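Long-range contact in glucose-1-phosphate uridylyltransferase (PDB 2UX8), which probably catalyses the transfer of a uridylyl group from UTP to alpha-D-glucose 1-phosphate, giving UDP-glucose and diphosphate: residues Q187-E199 and M243-T256. Residues are numbered along the deposited sequence; the frame is centred on the assembly and turned at random.
Sequences QDGVLTEVKGLVE and MQRMIGDQPFHGVT. With G1P (1-O-phosphono-alpha-D-glucopyranose), chain K.
Val190 meets Thr256 where strand 191-198 starts its antiparallel pairing with strand 252-256. Its carbonyl O accepts two bonds: Thr256 N, at 3.3 Å, would be there with most residues, but threonine adds a hydroxyl, which chi1 (53°) brings to a lone pair in the carbonyl plane. Leu191 lies alongside Val255, CD2 to CG2 3.7 Å, two branched apolar chains on the face packed by helix 150-161. The carbonyl O of Thr192 takes Gly254 N at 2.8 Å; Gly254 has no side chain, and Thr192 CG2 lies against its backbone. Next, the CG of Glu193 rests against the edge of the His253 ring, the carboxylate turned 53° from it. Lys195 and Gly196 form a classic bulge against Thr183 of strand 181-188; here the contact with 243-256 turns to side chains, Ile247 CD1 reaching Gly196 CA and Leu197 CD2. Gln244, bent at chi2 (-74°), slides past Leu197 and gives NE2 to Leu197 O at 2.9 Å. With an alanine here, Leu197 O would probably lose its amide mate and Leu197 CD2 the CG it packs on. Main-chain bonds thus hold one end, apolar packing and one amide bond the other, near Glu199, whose OE2 binds glucose 1-phosphate O2 and O3 at modelled distances that are very short.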
ATOM      1  N   GLN C 187     -16.597 -39.767  25.646  1.00 63.87           N
ATOM      2  CA  GLN C 187     -16.124 -38.525  26.255  1.00 64.19           C
ATOM      3  C   GLN C 187     -15.142 -38.914  27.338  1.00 64.10           C
ATOM      4  O   GLN C 187     -15.408 -39.816  28.122  1.00 64.93           O
ATOM      5  CB  GLN C 187     -17.254 -37.739  26.909  1.00 67.75           C
ATOM      6  CG  GLN C 187     -18.437 -37.431  26.026  1.00 69.56           C
ATOM      7  CD  GLN C 187     -19.486 -36.627  26.772  1.00 73.33           C
ATOM      8  OE1 GLN C 187     -19.326 -35.423  26.981  1.00 74.86           O
ATOM      9  NE2 GLN C 187     -20.557 -37.296  27.205  1.00 74.79           N
ATOM     10  N   ASP C 188     -14.008 -38.235  27.381  1.00 64.75           N
ATOM     11  CA  ASP C 188     -12.985 -38.518  28.375  1.00 64.54           C
ATOM     12  C   ASP C 188     -12.555 -37.190  28.978  1.00 64.20           C
ATOM     13  O   ASP C 188     -11.445 -36.706  28.748  1.00 64.52           O
ATOM     14  CB  ASP C 188     -11.808 -39.242  27.713  1.00 72.81           C
ATOM     15  CG  ASP C 188     -10.601 -39.360  28.621  1.00 75.16           C
ATOM     16  OD1 ASP C 188     -10.773 -39.693  29.813  1.00 77.52           O
ATOM     17  OD2 ASP C 188      -9.472 -39.131  28.135  1.00 77.87           O
ATOM     18  N   GLY C 189     -13.463 -36.598  29.745  1.00 62.10           N
ATOM     19  CA  GLY C 189     -13.183 -35.321  30.372  1.00 61.32           C
ATOM     20  C   GLY C 189     -13.466 -34.162  29.436  1.00 60.92           C
ATOM     21  O   GLY C 189     -14.620 -33.812  29.194  1.00 60.85           O
ATOM     22  N   VAL C 190     -12.402 -33.578  28.899  1.00 46.60           N
ATOM     23  CA  VAL C 190     -12.496 -32.443  27.989  1.00 45.58           C
ATOM     24  C   VAL C 190     -12.555 -32.900  26.531  1.00 45.42           C
ATOM     25  O   VAL C 190     -13.037 -32.180  25.653  1.00 44.77           O
ATOM     26  CB  VAL C 190     -11.285 -31.501  28.214  1.00 48.83           C
ATOM     27  CG1 VAL C 190     -10.626 -31.129  26.898  1.00 47.75           C
ATOM     28  CG2 VAL C 190     -11.739 -30.265  28.967  1.00 48.79           C
ATOM     29  N   LEU C 191     -12.068 -34.107  26.286  1.00 49.89           N
ATOM     30  CA  LEU C 191     -12.059 -34.669  24.949  1.00 50.02           C
ATOM     31  C   LEU C 191     -13.345 -35.406  24.673  1.00 50.28           C
ATOM     32  O   LEU C 191     -14.048 -35.821  25.591  1.00 50.67           O
ATOM     33  CB  LEU C 191     -10.891 -35.637  24.788  1.00 63.20           C
ATOM     34  CG  LEU C 191      -9.520 -34.978  24.897  1.00 63.89           C
ATOM     35  CD1 LEU C 191      -8.421 -36.028  24.918  1.00 63.61           C
ATOM     36  CD2 LEU C 191      -9.356 -34.023  23.730  1.00 64.21           C
ATOM     37  N   THR C 192     -13.641 -35.567  23.392  1.00 49.88           N
ATOM     38  CA  THR C 192     -14.832 -36.261  22.968  1.00 49.97           C
ATOM     39  C   THR C 192     -14.599 -36.732  21.533  1.00 51.37           C
ATOM     40  O   THR C 192     -14.341 -35.934  20.642  1.00 51.99           O
ATOM     41  CB  THR C 192     -16.078 -35.333  23.104  1.00 46.24           C
ATOM     42  OG1 THR C 192     -16.911 -35.464  21.950  1.00 44.91           O
ATOM     43  CG2 THR C 192     -15.663 -33.875  23.292  1.00 45.21           C
ATOM     44  N   GLU C 193     -14.647 -38.044  21.331  1.00 50.12           N
ATOM     45  CA  GLU C 193     -14.428 -38.644  20.020  1.00 51.48           C
ATOM     46  C   GLU C 193     -15.368 -38.152  18.930  1.00 51.73           C
ATOM     47  O   GLU C 193     -16.574 -38.051  19.140  1.00 51.63           O
ATOM     48  CB  GLU C 193     -14.551 -40.165  20.127  1.00 88.66           C
ATOM     49  CG  GLU C 193     -13.301 -40.860  20.628  1.00 91.45           C
ATOM     50  CD  GLU C 193     -13.569 -42.270  21.108  1.00 94.83           C
ATOM     51  OE1 GLU C 193     -14.535 -42.897  20.622  1.00 95.10           O
ATOM     52  OE2 GLU C 193     -12.801 -42.753  21.966  1.00 95.91           O
ATOM     53  N   VAL C 194     -14.810 -37.848  17.765  1.00 62.17           N
ATOM     54  CA  VAL C 194     -15.612 -37.405  16.630  1.00 63.01           C
ATOM     55  C   VAL C 194     -15.769 -38.621  15.725  1.00 64.11           C
ATOM     56  O   VAL C 194     -14.793 -39.120  15.165  1.00 64.43           O
ATOM     57  CB  VAL C 194     -14.919 -36.250  15.848  1.00 38.55           C
ATOM     58  CG1 VAL C 194     -13.463 -36.539  15.718  1.00 39.19           C
ATOM     59  CG2 VAL C 194     -15.530 -36.092  14.454  1.00 37.39           C
ATOM     60  N   LYS C 195     -16.996 -39.111  15.602  1.00 57.57           N
ATOM     61  CA  LYS C 195     -17.265 -40.277  14.772  1.00 58.64           C
ATOM     62  C   LYS C 195     -17.740 -39.854  13.392  1.00 59.05           C
ATOM     63  O   LYS C 195     -17.791 -40.660  12.468  1.00 59.23           O
ATOM     64  CB  LYS C 195     -18.315 -41.170  15.449  1.00104.03           C
ATOM     65  CG  LYS C 195     -17.790 -41.922  16.675  1.00104.39           C
ATOM     66  CD  LYS C 195     -18.893 -42.704  17.369  1.00105.38           C
ATOM     67  CE  LYS C 195     -18.357 -43.525  18.538  1.00108.15           C
ATOM     68  NZ  LYS C 195     -19.454 -44.143  19.351  1.00107.25           N
ATOM     69  N   GLY C 196     -18.083 -38.581  13.256  1.00 70.14           N
ATOM     70  CA  GLY C 196     -18.545 -38.084  11.979  1.00 71.28           C
ATOM     71  C   GLY C 196     -18.756 -36.591  12.039  1.00 72.05           C
ATOM     72  O   GLY C 196     -18.817 -36.004  13.121  1.00 72.43           O
ATOM     73  N   LEU C 197     -18.873 -35.973  10.871  1.00 42.05           N
ATOM     74  CA  LEU C 197     -19.073 -34.541  10.813  1.00 42.95           C
ATOM     75  C   LEU C 197     -19.640 -34.113   9.482  1.00 43.77           C
ATOM     76  O   LEU C 197     -19.218 -34.592   8.434  1.00 43.96           O
ATOM     77  CB  LEU C 197     -17.748 -33.815  11.091  1.00 77.09           C
ATOM     78  CG  LEU C 197     -16.505 -34.101  10.244  1.00 77.01           C
ATOM     79  CD1 LEU C 197     -15.295 -33.483  10.923  1.00 76.02           C
ATOM     80  CD2 LEU C 197     -16.288 -35.590  10.099  1.00 78.10           C
ATOM     81  N   VAL C 198     -20.619 -33.221   9.534  1.00 73.86           N
ATOM     82  CA  VAL C 198     -21.239 -32.700   8.329  1.00 75.68           C
ATOM     83  C   VAL C 198     -21.187 -31.177   8.384  1.00 76.84           C
ATOM     84  O   VAL C 198     -21.456 -30.577   9.429  1.00 77.23           O
ATOM     85  CB  VAL C 198     -22.701 -33.168   8.206  1.00 67.91           C
ATOM     86  CG1 VAL C 198     -22.742 -34.661   7.957  1.00 68.49           C
ATOM     87  CG2 VAL C 198     -23.461 -32.837   9.473  1.00 67.82           C
ATOM     88  N   GLU C 199     -20.821 -30.559   7.265  1.00 57.60           N
ATOM     89  CA  GLU C 199     -20.722 -29.097   7.159  1.00 59.06           C
ATOM     90  C   GLU C 199     -22.149 -28.553   7.164  1.00 60.15           C
ATOM     91  O   GLU C 199     -22.969 -29.089   6.493  1.00 60.30           O
ATOM     92  CB  GLU C 199     -20.057 -28.721   5.827  1.00102.40           C
ATOM     93  CG  GLU C 199     -18.927 -27.699   5.899  1.00101.82           C
ATOM     94  CD  GLU C 199     -19.214 -26.540   6.823  1.00101.63           C
ATOM     95  OE1 GLU C 199     -20.304 -25.950   6.740  1.00100.65           O
ATOM     96  OE2 GLU C 199     -18.338 -26.208   7.634  1.00101.63           O
ATOM     97  N   MET C 243     -11.458 -33.636   6.535  1.00 59.47           N
ATOM     98  CA  MET C 243     -11.210 -34.170   7.864  1.00 58.39           C
ATOM     99  C   MET C 243     -11.980 -35.479   7.996  1.00 59.86           C
ATOM    100  O   MET C 243     -11.509 -36.439   8.594  1.00 59.71           O
ATOM    101  CB  MET C 243     -11.682 -33.189   8.919  1.00 46.86           C
ATOM    102  CG  MET C 243     -11.020 -31.855   8.794  1.00 45.14           C
ATOM    103  SD  MET C 243     -11.372 -30.836  10.200  1.00 42.46           S
ATOM    104  CE  MET C 243     -12.875 -30.022   9.633  1.00 41.96           C
ATOM    105  N   GLN C 244     -13.180 -35.471   7.430  1.00 71.17           N
ATOM    106  CA  GLN C 244     -14.092 -36.605   7.373  1.00 72.56           C
ATOM    107  C   GLN C 244     -13.327 -37.860   6.983  1.00 73.25           C
ATOM    108  O   GLN C 244     -13.295 -38.855   7.710  1.00 73.26           O
ATOM    109  CB  GLN C 244     -15.124 -36.313   6.288  1.00 87.67           C
ATOM    110  CG  GLN C 244     -16.517 -36.050   6.769  1.00 88.48           C
ATOM    111  CD  GLN C 244     -17.181 -37.315   7.217  1.00 90.34           C
ATOM    112  OE1 GLN C 244     -16.924 -38.375   6.662  1.00 91.54           O
ATOM    113  NE2 GLN C 244     -18.052 -37.217   8.213  1.00 90.96           N
ATOM    114  N   ARG C 245     -12.709 -37.789   5.811  1.00 58.00           N
ATOM    115  CA  ARG C 245     -11.961 -38.908   5.264  1.00 58.92           C
ATOM    116  C   ARG C 245     -10.881 -39.423   6.172  1.00 59.27           C
ATOM    117  O   ARG C 245     -10.151 -40.340   5.814  1.00 59.17           O
ATOM    118  CB  ARG C 245     -11.356 -38.538   3.910  1.00 80.28           C
ATOM    119  CG  ARG C 245     -12.258 -38.845   2.739  1.00 80.98           C
ATOM    120  CD  ARG C 245     -11.504 -39.625   1.700  1.00 82.96           C
ATOM    121  NE  ARG C 245     -11.158 -38.784   0.569  1.00 84.21           N
ATOM    122  CZ  ARG C 245      -9.952 -38.737   0.023  1.00 84.55           C
ATOM    123  NH1 ARG C 245      -8.977 -39.485   0.517  1.00 83.90           N
ATOM    124  NH2 ARG C 245      -9.728 -37.951  -1.020  1.00 83.95           N
ATOM    125  N   MET C 246     -10.768 -38.829   7.350  1.00 79.98           N
ATOM    126  CA  MET C 246      -9.755 -39.277   8.277  1.00 81.45           C
ATOM    127  C   MET C 246     -10.275 -39.594   9.648  1.00 81.17           C
ATOM    128  O   MET C 246      -9.622 -39.335  10.655  1.00 81.91           O
ATOM    129  CB  MET C 246      -8.612 -38.276   8.350  1.00108.08           C
ATOM    130  CG  MET C 246      -7.818 -38.221   7.065  1.00109.74           C
ATOM    131  SD  MET C 246      -6.159 -37.589   7.248  1.00110.92           S
ATOM    132  CE  MET C 246      -6.177 -37.045   8.899  1.00109.23           C
ATOM    133  N   ILE C 247     -11.470 -40.165   9.677  1.00 80.88           N
ATOM    134  CA  ILE C 247     -12.067 -40.577  10.933  1.00 80.52           C
ATOM    135  C   ILE C 247     -11.609 -41.999  11.265  1.00 80.12           C
ATOM    136  O   ILE C 247     -11.226 -42.299  12.392  1.00 79.74           O
ATOM    137  CB  ILE C 247     -13.604 -40.598  10.846  1.00102.80           C
ATOM    138  CG1 ILE C 247     -14.136 -39.229  10.448  1.00102.33           C
ATOM    139  CG2 ILE C 247     -14.200 -40.973  12.187  1.00102.72           C
ATOM    140  CD1 ILE C 247     -15.603 -39.229  10.106  1.00102.10           C
ATOM    141  N   GLY C 248     -11.642 -42.867  10.265  1.00 72.27           N
ATOM    142  CA  GLY C 248     -11.302 -44.253  10.489  1.00 71.69           C
ATOM    143  C   GLY C 248      -9.862 -44.616  10.727  1.00 70.95           C
ATOM    144  O   GLY C 248      -9.598 -45.735  11.120  1.00 71.29           O
ATOM    145  N   ASP C 249      -8.905 -43.737  10.498  1.00 74.77           N
ATOM    146  CA  ASP C 249      -7.570 -44.215  10.760  1.00 73.60           C
ATOM    147  C   ASP C 249      -6.634 -43.351  11.572  1.00 72.02           C
ATOM    148  O   ASP C 249      -5.456 -43.661  11.705  1.00 72.81           O
ATOM    149  CB  ASP C 249      -6.919 -44.722   9.467  1.00127.18           C
ATOM    150  CG  ASP C 249      -6.363 -43.636   8.619  1.00127.18           C
ATOM    151  OD1 ASP C 249      -5.525 -42.875   9.128  1.00127.94           O
ATOM    152  OD2 ASP C 249      -6.748 -43.565   7.436  1.00127.18           O
ATOM    153  N   GLN C 250      -7.166 -42.286  12.155  1.00 75.43           N
ATOM    154  CA  GLN C 250      -6.363 -41.443  13.019  1.00 72.92           C
ATOM    155  C   GLN C 250      -7.209 -40.882  14.151  1.00 70.49           C
ATOM    156  O   GLN C 250      -8.401 -40.613  13.981  1.00 70.23           O
ATOM    157  CB  GLN C 250      -5.691 -40.327  12.220  1.00 75.24           C
ATOM    158  CG  GLN C 250      -4.183 -40.499  12.177  1.00 75.12           C
ATOM    159  CD  GLN C 250      -3.482 -39.539  11.235  1.00 75.15           C
ATOM    160  OE1 GLN C 250      -2.256 -39.446  11.236  1.00 74.18           O
ATOM    161  NE2 GLN C 250      -4.252 -38.830  10.422  1.00 74.99           N
ATOM    162  N   PRO C 251      -6.605 -40.747  15.342  1.00 41.27           N
ATOM    163  CA  PRO C 251      -7.264 -40.220  16.543  1.00 40.09           C
ATOM    164  C   PRO C 251      -7.880 -38.860  16.236  1.00 39.56           C
ATOM    165  O   PRO C 251      -7.163 -37.928  15.878  1.00 39.71           O
ATOM    166  CB  PRO C 251      -6.113 -40.080  17.538  1.00 23.29           C
ATOM    167  CG  PRO C 251      -5.164 -41.148  17.129  1.00 23.03           C
ATOM    168  CD  PRO C 251      -5.202 -41.113  15.619  1.00 23.96           C
ATOM    169  N   PHE C 252      -9.194 -38.738  16.365  1.00 62.81           N
ATOM    170  CA  PHE C 252      -9.826 -37.463  16.099  1.00 62.04           C
ATOM    171  C   PHE C 252     -10.736 -37.096  17.258  1.00 61.35           C
ATOM    172  O   PHE C 252     -11.725 -37.775  17.530  1.00 61.36           O
ATOM    173  CB  PHE C 252     -10.586 -37.521  14.778  1.00 52.03           C
ATOM    174  CG  PHE C 252     -10.694 -36.196  14.100  1.00 52.92           C
ATOM    175  CD1 PHE C 252     -10.769 -36.111  12.717  1.00 52.30           C
ATOM    176  CD2 PHE C 252     -10.728 -35.027  14.849  1.00 52.96           C
ATOM    177  CE1 PHE C 252     -10.877 -34.878  12.087  1.00 52.98           C
ATOM    178  CE2 PHE C 252     -10.836 -33.791  14.231  1.00 52.74           C
ATOM    179  CZ  PHE C 252     -10.912 -33.715  12.843  1.00 52.29           C
ATOM    180  N   HIS C 253     -10.384 -36.017  17.947  1.00 48.89           N
ATOM    181  CA  HIS C 253     -11.142 -35.578  19.105  1.00 47.83           C
ATOM    182  C   HIS C 253     -11.574 -34.126  19.082  1.00 47.49           C
ATOM    183  O   HIS C 253     -10.949 -33.276  18.442  1.00 47.38           O
ATOM    184  CB  HIS C 253     -10.317 -35.808  20.362  1.00 46.32           C
ATOM    185  CG  HIS C 253      -9.813 -37.205  20.499  1.00 46.50           C
ATOM    186  ND1 HIS C 253     -10.622 -38.252  20.879  1.00 46.39           N
ATOM    187  CD2 HIS C 253      -8.590 -37.736  20.274  1.00 45.83           C
ATOM    188  CE1 HIS C 253      -9.917 -39.368  20.885  1.00 45.44           C
ATOM    189  NE2 HIS C 253      -8.681 -39.082  20.520  1.00 44.10           N
ATOM    190  N   GLY C 254     -12.655 -33.860  19.806  1.00 57.32           N
ATOM    191  CA  GLY C 254     -13.166 -32.515  19.925  1.00 55.89           C
ATOM    192  C   GLY C 254     -12.707 -32.050  21.290  1.00 54.80           C
ATOM    193  O   GLY C 254     -12.740 -32.820  22.246  1.00 54.71           O
ATOM    194  N   VAL C 255     -12.259 -30.804  21.381  1.00 40.18           N
ATOM    195  CA  VAL C 255     -11.800 -30.258  22.645  1.00 39.22           C
ATOM    196  C   VAL C 255     -12.718 -29.129  23.097  1.00 39.00           C
ATOM    197  O   VAL C 255     -13.047 -28.241  22.317  1.00 38.85           O
ATOM    198  CB  VAL C 255     -10.375 -29.710  22.518  1.00 54.40           C
ATOM    199  CG1 VAL C 255      -9.884 -29.244  23.865  1.00 53.27           C
ATOM    200  CG2 VAL C 255      -9.456 -30.781  21.947  1.00 54.86           C
ATOM    201  N   THR C 256     -13.152 -29.173  24.351  1.00 44.85           N
ATOM    202  CA  THR C 256     -14.004 -28.115  24.858  1.00 44.79           C
ATOM    203  C   THR C 256     -13.100 -27.125  25.585  1.00 43.79           C
ATOM    204  O   THR C 256     -12.257 -27.502  26.400  1.00 43.52           O
ATOM    205  CB  THR C 256     -15.109 -28.662  25.784  1.00 44.93           C
ATOM    206  OG1 THR C 256     -14.523 -29.472  26.802  1.00 48.25           O
ATOM    207  CG2 THR C 256     -16.091 -29.503  24.989  1.00 45.66           C
TER
HETATM  208  C1  G1P K1290     -16.031 -22.837   9.200  0.60 60.19           C
HETATM  209  C2  G1P K1290     -16.140 -24.373   9.118  0.60 60.19           C
HETATM  210  C3  G1P K1290     -17.323 -24.828   9.990  0.60 60.19           C
HETATM  211  C4  G1P K1290     -17.037 -24.403  11.426  0.60 60.19           C
HETATM  212  C5  G1P K1290     -16.901 -22.864  11.456  0.60 60.19           C
HETATM  213  C6  G1P K1290     -16.593 -22.413  12.892  0.60 60.19           C
HETATM  214  O1  G1P K1290     -17.237 -22.251   8.658  0.60 60.19           O
HETATM  215  O2  G1P K1290     -16.362 -24.751   7.761  0.60 60.19           O
HETATM  216  O3  G1P K1290     -17.440 -26.243   9.933  0.60 60.19           O
HETATM  217  O4  G1P K1290     -18.121 -24.815  12.260  0.60 60.19           O
HETATM  218  O5  G1P K1290     -15.808 -22.440  10.591  0.60 60.19           O
HETATM  219  O6  G1P K1290     -16.453 -20.991  12.951  0.60 60.19           O
HETATM  220  P   G1P K1290     -17.083 -20.639   8.548  0.60 60.19           P
HETATM  221  O1P G1P K1290     -15.909 -20.278   7.714  0.60 60.19           O
HETATM  222  O2P G1P K1290     -18.421 -20.030   7.911  0.60 60.19           O
HETATM  223  O3P G1P K1290     -16.900 -20.000  10.016  0.60 60.19           O